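Local structure of kelch domain-containing protein (Colletotrichum graminicola M1.001, 5C86) at residues A[213-218]-A[255-260]; A[235-240]-A[269-274]; A[180-185]-A[190-195]; A[227-232]-A[289-294]; A[221-226]-A[243-248]. The protein oxidises alcohols, probably at a copper site like that of its galactose oxidase and glyoxal oxidase relatives in family AA5, and is seen here without the metal. All coordinates share one frame; numbering follows the deposited sequence.

Contact 1: residues A[213-218]-A[255-260]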
# COMPACT_ATOMS: atom_id res chain seq x y z
N GLY A 213 21.64 8.28 -2.58
CA GLY A 213 22.16 8.61 -1.31
C GLY A 213 21.82 7.54 -0.28
O GLY A 213 21.01 6.61 -0.58
N LEU A 214 22.44 7.64 0.85
CA LEU A 214 22.07 6.90 2.05
C LEU A 214 20.83 7.45 2.67
O LEU A 214 20.56 8.67 2.67
CB LEU A 214 23.15 6.92 3.10
CG LEU A 214 24.44 6.21 2.72
CD1 LEU A 214 25.51 6.51 3.76
CD2 LEU A 214 24.21 4.72 2.62
N ARG A 215 20.07 6.56 3.33
CA ARG A 215 18.94 6.99 4.11
C ARG A 215 19.39 7.53 5.46
O ARG A 215 19.31 6.91 6.51
CB ARG A 215 17.89 5.85 4.26
CG ARG A 215 16.59 6.30 4.88
CD ARG A 215 15.44 5.26 4.88
NE ARG A 215 15.87 4.03 5.50
CZ ARG A 215 16.43 3.00 4.87
NH1 ARG A 215 16.39 2.87 3.58
NH2 ARG A 215 16.99 2.02 5.58
N GLY A 216 19.97 8.73 5.41
CA GLY A 216 20.55 9.30 6.64
C GLY A 216 21.56 8.41 7.31
O GLY A 216 22.38 7.84 6.61
N THR A 217 21.48 8.29 8.63
CA THR A 217 22.31 7.34 9.34
C THR A 217 21.54 6.07 9.67
O THR A 217 21.93 5.32 10.52
CB THR A 217 22.78 7.92 10.69
OG1 THR A 217 21.61 8.33 11.46
CG2 THR A 217 23.71 9.08 10.38
N ASP A 218 20.42 5.82 8.98
CA ASP A 218 19.68 4.56 9.24
C ASP A 218 20.48 3.34 8.84
O ASP A 218 21.42 3.38 7.98
CB ASP A 218 18.35 4.59 8.45
CG ASP A 218 17.26 3.67 9.02
OD1 ASP A 218 17.37 3.25 10.20
OD2 ASP A 218 16.26 3.41 8.25
N HIS A 255 11.96 8.57 9.60
CA HIS A 255 12.59 9.53 8.65
C HIS A 255 11.54 10.07 7.71
O HIS A 255 10.51 9.42 7.42
CB HIS A 255 13.70 8.94 7.81
CG HIS A 255 14.87 8.49 8.59
ND1 HIS A 255 14.92 7.28 9.26
CD2 HIS A 255 16.04 9.13 8.87
CE1 HIS A 255 16.10 7.18 9.89
NE2 HIS A 255 16.79 8.29 9.67
N ILE A 256 11.74 11.32 7.27
CA ILE A 256 11.03 11.87 6.12
C ILE A 256 12.01 12.11 5.00
O ILE A 256 13.01 12.80 5.22
CB ILE A 256 10.27 13.18 6.48
CG1 ILE A 256 9.07 12.94 7.40
CG2 ILE A 256 9.89 13.94 5.18
CD1 ILE A 256 8.52 14.22 8.03
N LEU A 257 11.72 11.57 3.84
CA LEU A 257 12.49 11.70 2.60
C LEU A 257 11.82 12.72 1.76
O LEU A 257 10.54 12.77 1.68
CB LEU A 257 12.54 10.39 1.81
CG LEU A 257 12.83 9.10 2.55
CD1 LEU A 257 13.04 7.94 1.59
CD2 LEU A 257 13.81 9.08 3.63
N THR A 258 12.61 13.62 1.08
CA THR A 258 12.01 14.60 0.19
C THR A 258 12.66 14.43 -1.15
O THR A 258 13.88 14.55 -1.25
CB THR A 258 12.22 16.06 0.73
OG1 THR A 258 11.69 16.22 2.05
CG2 THR A 258 11.54 17.05 -0.18
N LEU A 259 11.88 14.14 -2.18
CA LEU A 259 12.32 13.83 -3.52
C LEU A 259 12.36 15.12 -4.26
O LEU A 259 11.42 15.90 -4.19
CB LEU A 259 11.36 12.86 -4.23
CG LEU A 259 11.58 11.36 -3.86
CD1 LEU A 259 11.47 11.11 -2.37
CD2 LEU A 259 10.56 10.54 -4.58
N GLY A 260 13.47 15.32 -4.99
CA GLY A 260 13.51 16.41 -5.93
C GLY A 260 13.37 15.80 -7.30
O GLY A 260 12.31 15.27 -7.63
O HOH W 1 19.34 9.34 10.00
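With its CG anti to the carbonyl carbon (chi1 -64°), H255 extends its imidazole from the beginning of strand 254-258 toward the turn that carries D218. D218 in turn has CG on the far side from its own N (chi1 -157°), and its CB lies 3.7 Å from H255 CE1. Carboxylate and imidazole pass each other obliquely, their planes 36° apart, in van der Waals contact and without a direct hydrogen bond. A water in the plane of the imidazole joins the segments instead: it lies 2.8 Å from H255 NE2 and accepts a bond from T217 N. The carboxylate is held by R215, whose chain bends at its third torsion. NE reaches OD2 of D218 at 2.8 Å on the anti lone pair, while NH2 meets the same oxygen from above the carboxylate plane at 3.1 Å. This side-on salt bridge spans a type II' turn from R215 to D218, closed by the bond from D218 N to R215 O, with G216 at positive phi. R215 CG touches L257 CD2 at 4.1 Å. The turn leaves the outermost strand 208-214 of one propeller blade, and R215 NH1 and NH2 also hydrogen-bond to the backbone oxygens of A192, P194 and S195, in the loop after strand 188-191 of that blade; H255 and L257 lie on strand 254-258 of the next, between strands 235-239 and 267-270.

Contact 2: residues A[235-240]-A[269-274]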
# COMPACT_ATOMS: atom_id res chain seq x y z
N LYS A 235 7.12 13.84 -0.58
CA LYS A 235 7.41 13.46 0.78
C LYS A 235 7.04 12.00 1.09
O LYS A 235 5.89 11.57 0.84
CB LYS A 235 6.67 14.30 1.77
CG LYS A 235 6.91 15.80 1.66
CD LYS A 235 8.17 16.18 2.32
CE LYS A 235 8.34 17.69 2.39
NZ LYS A 235 9.66 17.96 2.95
N ILE A 236 8.03 11.26 1.57
CA ILE A 236 7.87 9.85 1.97
C ILE A 236 8.25 9.66 3.44
O ILE A 236 9.34 10.08 3.84
CB ILE A 236 8.66 8.94 1.07
CG1 ILE A 236 8.32 9.20 -0.39
CG2 ILE A 236 8.49 7.48 1.47
CD1 ILE A 236 9.24 8.50 -1.31
N PHE A 237 7.40 9.02 4.23
CA PHE A 237 7.71 8.70 5.60
C PHE A 237 8.21 7.28 5.63
O PHE A 237 7.67 6.40 4.91
CB PHE A 237 6.41 8.74 6.40
CG PHE A 237 6.46 8.10 7.76
CD1 PHE A 237 7.08 8.74 8.83
CD2 PHE A 237 5.79 6.93 7.98
CE1 PHE A 237 7.09 8.20 10.07
CE2 PHE A 237 5.79 6.37 9.27
CZ PHE A 237 6.38 7.03 10.33
N THR A 238 9.23 7.02 6.44
CA THR A 238 9.79 5.66 6.62
C THR A 238 9.89 5.31 8.03
O THR A 238 10.12 6.20 8.87
CB THR A 238 11.16 5.48 5.98
OG1 THR A 238 12.18 6.19 6.75
CG2 THR A 238 11.16 5.92 4.50
N TYR A 239 9.71 4.02 8.42
CA TYR A 239 9.69 3.65 9.83
C TYR A 239 10.19 2.23 10.01
O TYR A 239 9.69 1.32 9.37
CB TYR A 239 8.27 3.72 10.45
CG TYR A 239 8.26 3.57 11.95
CD1 TYR A 239 8.58 4.67 12.72
CD2 TYR A 239 8.01 2.39 12.58
CE1 TYR A 239 8.64 4.60 14.08
CE2 TYR A 239 8.07 2.29 13.95
CZ TYR A 239 8.34 3.44 14.69
OH TYR A 239 8.37 3.41 16.09
N GLY A 240 11.02 2.04 11.02
CA GLY A 240 11.28 0.71 11.56
C GLY A 240 12.03 -0.24 10.67
O GLY A 240 12.78 0.14 9.78
N GLN A 269 15.46 13.59 6.52
CA GLN A 269 15.32 14.17 7.84
C GLN A 269 14.97 13.12 8.90
O GLN A 269 13.99 12.43 8.79
CB GLN A 269 14.17 15.23 7.83
CG GLN A 269 13.99 15.95 9.14
CD GLN A 269 15.26 16.70 9.46
OE1 GLN A 269 15.73 17.51 8.63
NE2 GLN A 269 15.89 16.37 10.60
N LYS A 270 15.82 12.96 9.86
CA LYS A 270 15.51 12.13 11.03
C LYS A 270 14.56 12.75 11.98
O LYS A 270 14.65 13.93 12.36
CB LYS A 270 16.81 11.75 11.72
CG LYS A 270 16.68 10.74 12.85
CD LYS A 270 18.06 10.27 13.31
CE LYS A 270 17.94 9.22 14.42
NZ LYS A 270 17.23 7.88 14.22
N LEU A 271 13.56 11.99 12.46
CA LEU A 271 12.62 12.43 13.39
C LEU A 271 12.95 11.75 14.74
O LEU A 271 13.78 10.81 14.78
CB LEU A 271 11.21 11.95 13.01
CG LEU A 271 10.83 12.31 11.53
CD1 LEU A 271 9.85 11.35 10.92
CD2 LEU A 271 10.29 13.72 11.65
N ALA A 272 12.29 12.19 15.79
CA ALA A 272 12.33 11.50 17.06
C ALA A 272 11.81 10.08 16.79
O ALA A 272 10.87 9.89 15.99
CB ALA A 272 11.50 12.18 18.11
N ASN A 273 12.41 9.09 17.43
CA ASN A 273 11.92 7.74 17.26
C ASN A 273 10.51 7.59 17.74
O ASN A 273 10.04 8.27 18.67
CB ASN A 273 12.79 6.77 18.05
CG ASN A 273 14.07 6.44 17.34
OD1 ASN A 273 14.74 7.29 16.75
ND2 ASN A 273 14.40 5.13 17.30
N GLY A 274 9.77 6.62 17.19
CA GLY A 274 8.49 6.30 17.69
C GLY A 274 8.65 5.53 19.05
O GLY A 274 9.76 5.19 19.44
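Y239 reaches across to G274 by the far end of its ring. From CB the side chain leaves with CG anti to the backbone N (chi1 -170°), which carries the ring away from its own strand and toward the loop that follows strand 267-270. One edge of the ring meets that loop: CE1 is 3.9 Å from G274 N, which lies near the ring plane, and CZ is 4.1 Å from G274 CA. At the tip, OH comes to 3.3 Å from G274 CA and packs on a backbone that has no side chain there. The hydroxyl finds its polar partner a little farther along the same loop, in a hydrogen bond with Y276 O. Two residues earlier F237 makes a looser apolar contact, its CE1 lying 4.3 Å from L271 CD1, which stands at the ring edge. No hydrogen bond links the two segments, because strand 254-258 runs between strands 235-239 and 267-270. Both rings also meet aromatics of the next blade: F237 stacks with F315, and Y239 meets F322 with planes at about 55°. Aromatic residues of one four-stranded blade packing against the next are in keeping with the kelch-type beta-propeller of this family.

Contact 3: residues A[180-185]-A[190-195]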
# COMPACT_ATOMS: atom_id res chain seq x y z
N TRP A 180 11.32 -0.86 -1.10
CA TRP A 180 10.42 0.28 -0.85
C TRP A 180 10.35 1.12 -2.17
O TRP A 180 10.97 2.14 -2.27
CB TRP A 180 10.93 1.11 0.30
CG TRP A 180 11.14 0.45 1.60
CD1 TRP A 180 10.95 -0.86 1.93
CD2 TRP A 180 11.72 1.05 2.72
NE1 TRP A 180 11.28 -1.09 3.23
CE2 TRP A 180 11.81 0.08 3.75
CE3 TRP A 180 12.16 2.35 3.00
CZ2 TRP A 180 12.29 0.39 5.04
CZ3 TRP A 180 12.63 2.64 4.26
CH2 TRP A 180 12.72 1.69 5.25
N LEU A 181 9.61 0.66 -3.13
CA LEU A 181 9.54 1.30 -4.46
C LEU A 181 8.49 2.42 -4.51
O LEU A 181 7.32 2.27 -4.07
CB LEU A 181 9.17 0.32 -5.49
CG LEU A 181 10.06 -0.94 -5.68
CD1 LEU A 181 9.57 -1.78 -6.83
CD2 LEU A 181 11.50 -0.53 -5.87
N TRP A 182 8.96 3.58 -4.96
CA TRP A 182 8.09 4.75 -5.13
C TRP A 182 8.23 5.29 -6.54
O TRP A 182 9.28 5.86 -6.82
CB TRP A 182 8.37 5.81 -4.04
CG TRP A 182 7.93 5.32 -2.74
CD1 TRP A 182 8.68 4.80 -1.74
CD2 TRP A 182 6.56 5.13 -2.36
NE1 TRP A 182 7.86 4.33 -0.73
CE2 TRP A 182 6.56 4.52 -1.08
CE3 TRP A 182 5.37 5.39 -2.99
CZ2 TRP A 182 5.39 4.14 -0.46
CZ3 TRP A 182 4.22 5.03 -2.39
CH2 TRP A 182 4.24 4.39 -1.13
N SER A 183 7.18 5.17 -7.33
CA SER A 183 7.21 5.75 -8.66
C SER A 183 7.22 7.25 -8.65
O SER A 183 6.60 7.92 -7.77
CB SER A 183 6.02 5.30 -9.44
OG SER A 183 6.05 3.90 -9.61
N TRP A 184 7.97 7.82 -9.59
CA TRP A 184 8.17 9.26 -9.63
C TRP A 184 8.20 9.78 -11.10
O TRP A 184 7.73 9.11 -11.99
CB TRP A 184 9.37 9.64 -8.77
CG TRP A 184 9.54 11.07 -8.36
CD1 TRP A 184 10.69 11.92 -8.55
CD2 TRP A 184 8.58 11.90 -7.68
NE1 TRP A 184 10.47 13.14 -7.99
CE2 TRP A 184 9.21 13.18 -7.47
CE3 TRP A 184 7.30 11.68 -7.17
CZ2 TRP A 184 8.58 14.17 -6.77
CZ3 TRP A 184 6.66 12.72 -6.45
CH2 TRP A 184 7.30 13.94 -6.30
N LYS A 185 8.75 10.96 -11.30
CA LYS A 185 8.63 11.66 -12.56
C LYS A 185 9.24 10.87 -13.70
O LYS A 185 10.29 10.21 -13.50
CB LYS A 185 9.27 13.02 -12.41
CG LYS A 185 8.56 13.92 -11.39
CD LYS A 185 9.25 15.28 -11.21
CE LYS A 185 8.56 16.10 -10.11
NZ LYS A 185 9.02 17.54 -10.22
N LEU A 190 12.06 5.38 -7.29
CA LEU A 190 12.96 5.41 -6.23
C LEU A 190 12.87 4.14 -5.41
O LEU A 190 11.76 3.82 -4.93
CB LEU A 190 12.74 6.59 -5.30
CG LEU A 190 13.60 6.67 -4.05
CD1 LEU A 190 15.05 6.89 -4.48
CD2 LEU A 190 13.17 7.77 -3.11
N GLN A 191 13.99 3.44 -5.23
CA GLN A 191 14.08 2.42 -4.16
C GLN A 191 14.58 3.04 -2.93
O GLN A 191 15.74 3.42 -2.81
CB GLN A 191 14.93 1.27 -4.64
CG GLN A 191 15.40 0.32 -3.55
CD GLN A 191 16.79 0.62 -3.06
OE1 GLN A 191 17.65 1.16 -3.78
NE2 GLN A 191 17.03 0.32 -1.74
N ALA A 192 13.67 3.32 -2.00
CA ALA A 192 13.91 4.05 -0.79
C ALA A 192 14.49 3.27 0.37
O ALA A 192 14.87 3.82 1.39
CB ALA A 192 12.64 4.83 -0.38
N GLY A 193 14.55 1.97 0.15
CA GLY A 193 14.94 1.02 1.17
C GLY A 193 14.48 -0.34 0.73
O GLY A 193 14.07 -0.51 -0.40
N PRO A 194 14.54 -1.35 1.61
CA PRO A 194 14.99 -1.30 3.00
C PRO A 194 16.47 -1.12 3.22
O PRO A 194 16.90 -0.70 4.26
CB PRO A 194 14.56 -2.69 3.57
CG PRO A 194 14.57 -3.57 2.34
CD PRO A 194 14.00 -2.67 1.27
N SER A 195 17.26 -1.49 2.22
CA SER A 195 18.72 -1.20 2.35
C SER A 195 18.87 0.29 2.69
O SER A 195 18.15 1.13 2.19
CB SER A 195 19.39 -1.43 1.01
OG SER A 195 20.77 -1.09 1.09
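W180, L181 and W182 face L190 to P194 in a beta hairpin, strands 181-183 and 188-191, that begins one blade of the kelch propeller. Four backbone hydrogen bonds hold it. W182 and L190 form a hydrogen-bonded antiparallel pair, with W182 N 2.8 Å from L190 O and L190 N bonding back to W182 O; L181 and Q191 form the non-hydrogen-bonded pair beside it. W180 bonds two successive residues: A192 N donates to W180 O at 3.0 Å, and W180 N reaches G193 O almost straight (176°).

CH-pi contacts cover one face of the W180 indole. A chi1 of -57° sets its CG beside the backbone N, laying the indole over G193 and P194, which are joined by a cis peptide bond. G193 CA sits 3.9 Å from the centroid of the six-membered ring, and P194 CD is equally far from that of the five-membered ring and 3.6 Å from W180 CD1. The W180 side chain is about 10 Å from that of H423, a copper ligand in other structures, so it lies near the metal site but outside its first shell.

Among apolar contacts, A192 CB lies 4.2 Å from W182 CD1, near the plane at the ring edge.

Contact 4: residues A[227-232]-A[289-294]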
# COMPACT_ATOMS: atom_id res chain seq x y z
N VAL A 227 5.59 5.27 3.17
CA VAL A 227 4.42 5.76 2.49
C VAL A 227 4.62 7.17 2.01
O VAL A 227 5.07 8.01 2.75
CB VAL A 227 3.10 5.63 3.27
CG1 VAL A 227 3.21 6.45 4.52
CG2 VAL A 227 1.92 6.05 2.44
N MET A 228 4.17 7.43 0.77
CA MET A 228 4.20 8.72 0.19
C MET A 228 2.95 9.46 0.63
O MET A 228 1.90 9.33 0.05
CB MET A 228 4.26 8.61 -1.32
CG MET A 228 4.49 9.97 -1.99
SD MET A 228 4.67 9.88 -3.76
CE MET A 228 6.36 9.31 -3.83
N TYR A 229 3.10 10.30 1.64
CA TYR A 229 1.99 10.98 2.26
C TYR A 229 1.70 12.35 1.63
O TYR A 229 0.65 12.93 1.89
CB TYR A 229 2.19 11.10 3.77
CG TYR A 229 3.30 12.03 4.18
CD1 TYR A 229 3.09 13.35 4.27
CD2 TYR A 229 4.56 11.54 4.40
CE1 TYR A 229 4.15 14.19 4.64
CE2 TYR A 229 5.64 12.33 4.74
CZ TYR A 229 5.39 13.66 4.83
OH TYR A 229 6.43 14.46 5.24
N ASP A 230 2.63 12.94 0.86
CA ASP A 230 2.32 14.15 0.13
C ASP A 230 3.09 14.07 -1.16
O ASP A 230 4.29 14.45 -1.21
CB ASP A 230 2.65 15.41 0.92
CG ASP A 230 2.33 16.69 0.13
OD1 ASP A 230 2.11 16.61 -1.12
OD2 ASP A 230 2.23 17.75 0.79
N ALA A 231 2.46 13.53 -2.20
CA ALA A 231 3.17 13.31 -3.45
C ALA A 231 3.50 14.61 -4.18
O ALA A 231 4.51 14.65 -4.90
CB ALA A 231 2.38 12.42 -4.31
N VAL A 232 2.73 15.63 -3.95
CA VAL A 232 2.97 16.92 -4.61
C VAL A 232 4.32 17.50 -4.10
O VAL A 232 5.13 18.01 -4.89
CB VAL A 232 1.79 17.85 -4.35
CG1 VAL A 232 2.10 19.26 -4.87
CG2 VAL A 232 0.51 17.34 -5.01
N GLY A 289 -3.54 13.41 5.82
CA GLY A 289 -2.07 13.41 5.74
C GLY A 289 -1.37 12.79 6.89
O GLY A 289 -0.18 12.57 6.82
N LYS A 290 -2.14 12.33 7.87
CA LYS A 290 -1.52 11.58 8.94
C LYS A 290 -1.30 10.14 8.53
O LYS A 290 -1.84 9.67 7.50
CB LYS A 290 -2.31 11.67 10.27
CG LYS A 290 -2.37 13.10 10.82
CD LYS A 290 -3.04 13.06 12.26
CE LYS A 290 -3.52 14.42 12.78
NZ LYS A 290 -4.89 14.65 12.23
N ILE A 291 -0.47 9.46 9.30
CA ILE A 291 -0.08 8.07 8.99
C ILE A 291 -0.28 7.17 10.20
O ILE A 291 0.11 7.51 11.30
CB ILE A 291 1.35 7.98 8.53
CG1 ILE A 291 1.56 8.87 7.29
CG2 ILE A 291 1.76 6.55 8.22
CD1 ILE A 291 3.01 9.14 6.94
N TRP A 292 -0.95 6.06 10.02
CA TRP A 292 -1.15 5.11 11.17
C TRP A 292 -0.21 3.93 10.97
O TRP A 292 -0.16 3.39 9.85
CB TRP A 292 -2.53 4.66 11.12
CG TRP A 292 -3.02 3.87 12.32
CD1 TRP A 292 -3.04 4.30 13.58
CD2 TRP A 292 -3.66 2.60 12.28
NE1 TRP A 292 -3.70 3.38 14.38
CE2 TRP A 292 -4.07 2.33 13.61
CE3 TRP A 292 -3.96 1.69 11.28
CZ2 TRP A 292 -4.80 1.19 13.91
CZ3 TRP A 292 -4.73 0.56 11.62
CH2 TRP A 292 -5.12 0.37 12.92
N VAL A 293 0.51 3.59 12.02
CA VAL A 293 1.49 2.52 12.03
C VAL A 293 0.98 1.47 12.97
O VAL A 293 0.89 1.76 14.17
CB VAL A 293 2.90 2.97 12.40
CG1 VAL A 293 3.85 1.85 12.20
CG2 VAL A 293 3.32 4.17 11.49
N VAL A 294 0.66 0.29 12.44
CA VAL A 294 -0.01 -0.72 13.26
C VAL A 294 0.74 -2.07 13.21
O VAL A 294 1.25 -2.51 12.16
CB VAL A 294 -1.45 -0.96 12.77
CG1 VAL A 294 -1.58 -1.20 11.28
CG2 VAL A 294 -2.19 -2.04 13.59
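The backbones meet at Y229 and G289, whose CA atoms are 5.9 Å apart, and no hydrogen bond crosses between the two segments, which belong to neighbouring blades of the beta-propeller. Strand 225-230 turns a corner at Y229, where Y229 and D230 together face K235 in a classic beta bulge; G289, at positive phi, leads into strand 291-294 of the following blade.

The join is apolar and centres on I291. Its CG1 is anti to the carbonyl carbon (chi1 -58°), and a nearly extended second torsion (165°) sends CD1 across to the other strand. That methyl is the main point of touch. It lies 3.8 Å from Y229 CB and equally far from Y229 CD2, so it sits against the root of the tyrosine and meets the ring obliquely. The two side chains cross at about a right angle, the tyrosine being turned by a chi1 of 68° that places CG between its own N and carbonyl carbon. V227, two residues earlier in the strand, reaches the same isoleucine, the two side chains running alongside in opposite senses; V227 CG1 is 3.6 Å from I291 CD1, a distance that holds for one of the two conformers modelled for the valine and is to that extent doubtful.

F237 of strand 235-239, in the same blade as Y229, packs on both Y229 and I291 and so extends the join between blades. On the backbone side, Y229 O accepts a hydrogen bond from R431 NH1. Just before strand 291-294, G289 O approaches Y229 CB to 4.1 Å.

Contact 5: residues A[221-226]-A[243-248]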
# COMPACT_ATOMS: atom_id res chain seq x y z
N SER A 221 16.81 -1.99 6.85
CA SER A 221 15.53 -1.95 7.57
C SER A 221 14.51 -2.82 6.84
O SER A 221 13.42 -2.39 6.50
CB SER A 221 15.02 -0.50 7.58
OG SER A 221 15.80 0.34 8.41
N MET A 222 14.79 -4.12 6.78
CA MET A 222 13.92 -5.05 6.12
C MET A 222 12.58 -5.09 6.85
O MET A 222 12.58 -5.17 8.07
CB MET A 222 14.52 -6.43 6.11
CG MET A 222 13.66 -7.51 5.43
SD MET A 222 13.21 -7.20 3.71
CE MET A 222 14.77 -7.37 2.88
N CYS A 223 11.50 -5.02 6.08
CA CYS A 223 10.13 -5.04 6.59
C CYS A 223 9.87 -3.92 7.56
O CYS A 223 9.03 -4.04 8.46
CB CYS A 223 9.74 -6.39 7.16
SG CYS A 223 9.83 -7.66 5.82
N GLY A 224 10.63 -2.82 7.36
CA GLY A 224 10.19 -1.47 7.72
C GLY A 224 9.10 -1.08 6.77
O GLY A 224 8.78 -1.84 5.86
N VAL A 225 8.47 0.05 7.01
CA VAL A 225 7.34 0.53 6.21
C VAL A 225 7.64 1.90 5.66
O VAL A 225 8.44 2.68 6.23
CB VAL A 225 6.05 0.53 7.00
CG1 VAL A 225 5.61 -0.88 7.32
CG2 VAL A 225 6.13 1.32 8.26
N SER A 226 6.99 2.25 4.58
CA SER A 226 7.13 3.57 3.96
C SER A 226 5.88 3.97 3.26
O SER A 226 5.13 3.08 2.77
CB SER A 226 8.31 3.64 3.00
OG SER A 226 8.14 2.91 1.79
N LYS A 243 17.87 -5.13 10.60
CA LYS A 243 19.09 -5.33 9.78
C LYS A 243 19.13 -6.63 9.02
O LYS A 243 19.92 -6.80 8.12
CB LYS A 243 20.34 -5.23 10.66
CG LYS A 243 20.68 -3.89 11.17
CD LYS A 243 21.99 -3.96 12.00
CE LYS A 243 21.72 -4.36 13.43
NZ LYS A 243 23.04 -4.55 14.11
N GLY A 244 18.20 -7.53 9.31
CA GLY A 244 17.94 -8.71 8.55
C GLY A 244 16.48 -9.06 8.56
O GLY A 244 15.75 -8.56 9.40
N TYR A 245 16.11 -9.97 7.69
CA TYR A 245 14.71 -10.44 7.63
C TYR A 245 14.24 -10.98 8.96
O TYR A 245 13.10 -10.76 9.40
CB TYR A 245 14.54 -11.45 6.50
CG TYR A 245 13.17 -11.54 5.89
CD1 TYR A 245 12.09 -12.15 6.53
CD2 TYR A 245 12.94 -11.02 4.66
CE1 TYR A 245 10.82 -12.14 5.94
CE2 TYR A 245 11.73 -11.03 4.05
CZ TYR A 245 10.64 -11.58 4.67
OH TYR A 245 9.40 -11.61 4.11
N THR A 246 15.13 -11.71 9.64
CA THR A 246 14.86 -12.24 10.96
C THR A 246 16.12 -12.16 11.78
O THR A 246 17.23 -11.94 11.27
CB THR A 246 14.42 -13.73 10.95
OG1 THR A 246 15.49 -14.53 10.43
CG2 THR A 246 13.18 -13.94 10.15
N GLY A 247 15.91 -12.34 13.04
CA GLY A 247 17.02 -12.51 13.97
C GLY A 247 17.54 -11.28 14.69
O GLY A 247 18.36 -11.41 15.61
N TYR A 248 17.08 -10.11 14.31
CA TYR A 248 17.48 -8.87 14.95
C TYR A 248 16.30 -8.19 15.57
O TYR A 248 15.16 -8.40 15.20
CB TYR A 248 18.02 -7.93 13.89
CG TYR A 248 19.29 -8.40 13.25
CD1 TYR A 248 20.51 -8.10 13.85
CD2 TYR A 248 19.27 -9.18 12.15
CE1 TYR A 248 21.70 -8.54 13.28
CE2 TYR A 248 20.45 -9.61 11.55
CZ TYR A 248 21.64 -9.31 12.15
OH TYR A 248 22.79 -9.74 11.57
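One face of the Y245 ring carries the sulfur of C223, which sits 4.1 Å above the plane and is offset toward the rim. Measured to the ring centroid, C223 SG is 4.5 Å away and 23° off the normal, a cysteine sulfur-aromatic contact. M222 comes to the ring obliquely: its SD is 4.8 Å from the Y245 centroid in a Met-aromatic contact, and its CG is 3.7 Å from Y245 CD2. Bends at its second and third torsions bring the sulfur obliquely across the tyrosine, near CD2 and CE2. F174 meets the ring edge-to-face, and the H178 ring lies against it with planes at about 40°.

The two sulfurs are presented by a type II turn from S221 to G224, closed by a bond of 3.0 Å from G224 N to S221 O.

At its tip, Y245 OH is hydrogen-bonded to both Y334 OH and H178 NE2, which would fix the rotation of the phenol. The side chain comes within about 3 Å of that of Y120 and about 4 Å of that of H423, ligands in other structures; no copper is bound here, but this is consistent with a second-shell place at the copper site of the galactose oxidase family.

Overall arrangement
The hairpin of contact 3 opens the first of three successive propeller blades, whose last strand ends in contact 1; contacts 2 and 5 lie in the second or its loops, and contact 4 leads to the third. R215 ties contact 1 to contact 3, its NH1 being 2.8 Å from A192 O. Contacts 1 and 2 share a sheet, L257 N lying 2.8 Å from I236 O, and F237 N, 2.9 Å from V227 O, joins contact 2 to contact 4. Contact 5 is nearest the copper ligands, the Y245 side chain being about 3 Å from that of Y120; contact 3 is about 10 Å from these ligands, and no metal is bound here. Contacts 1, 2 and 4 lie away from the site.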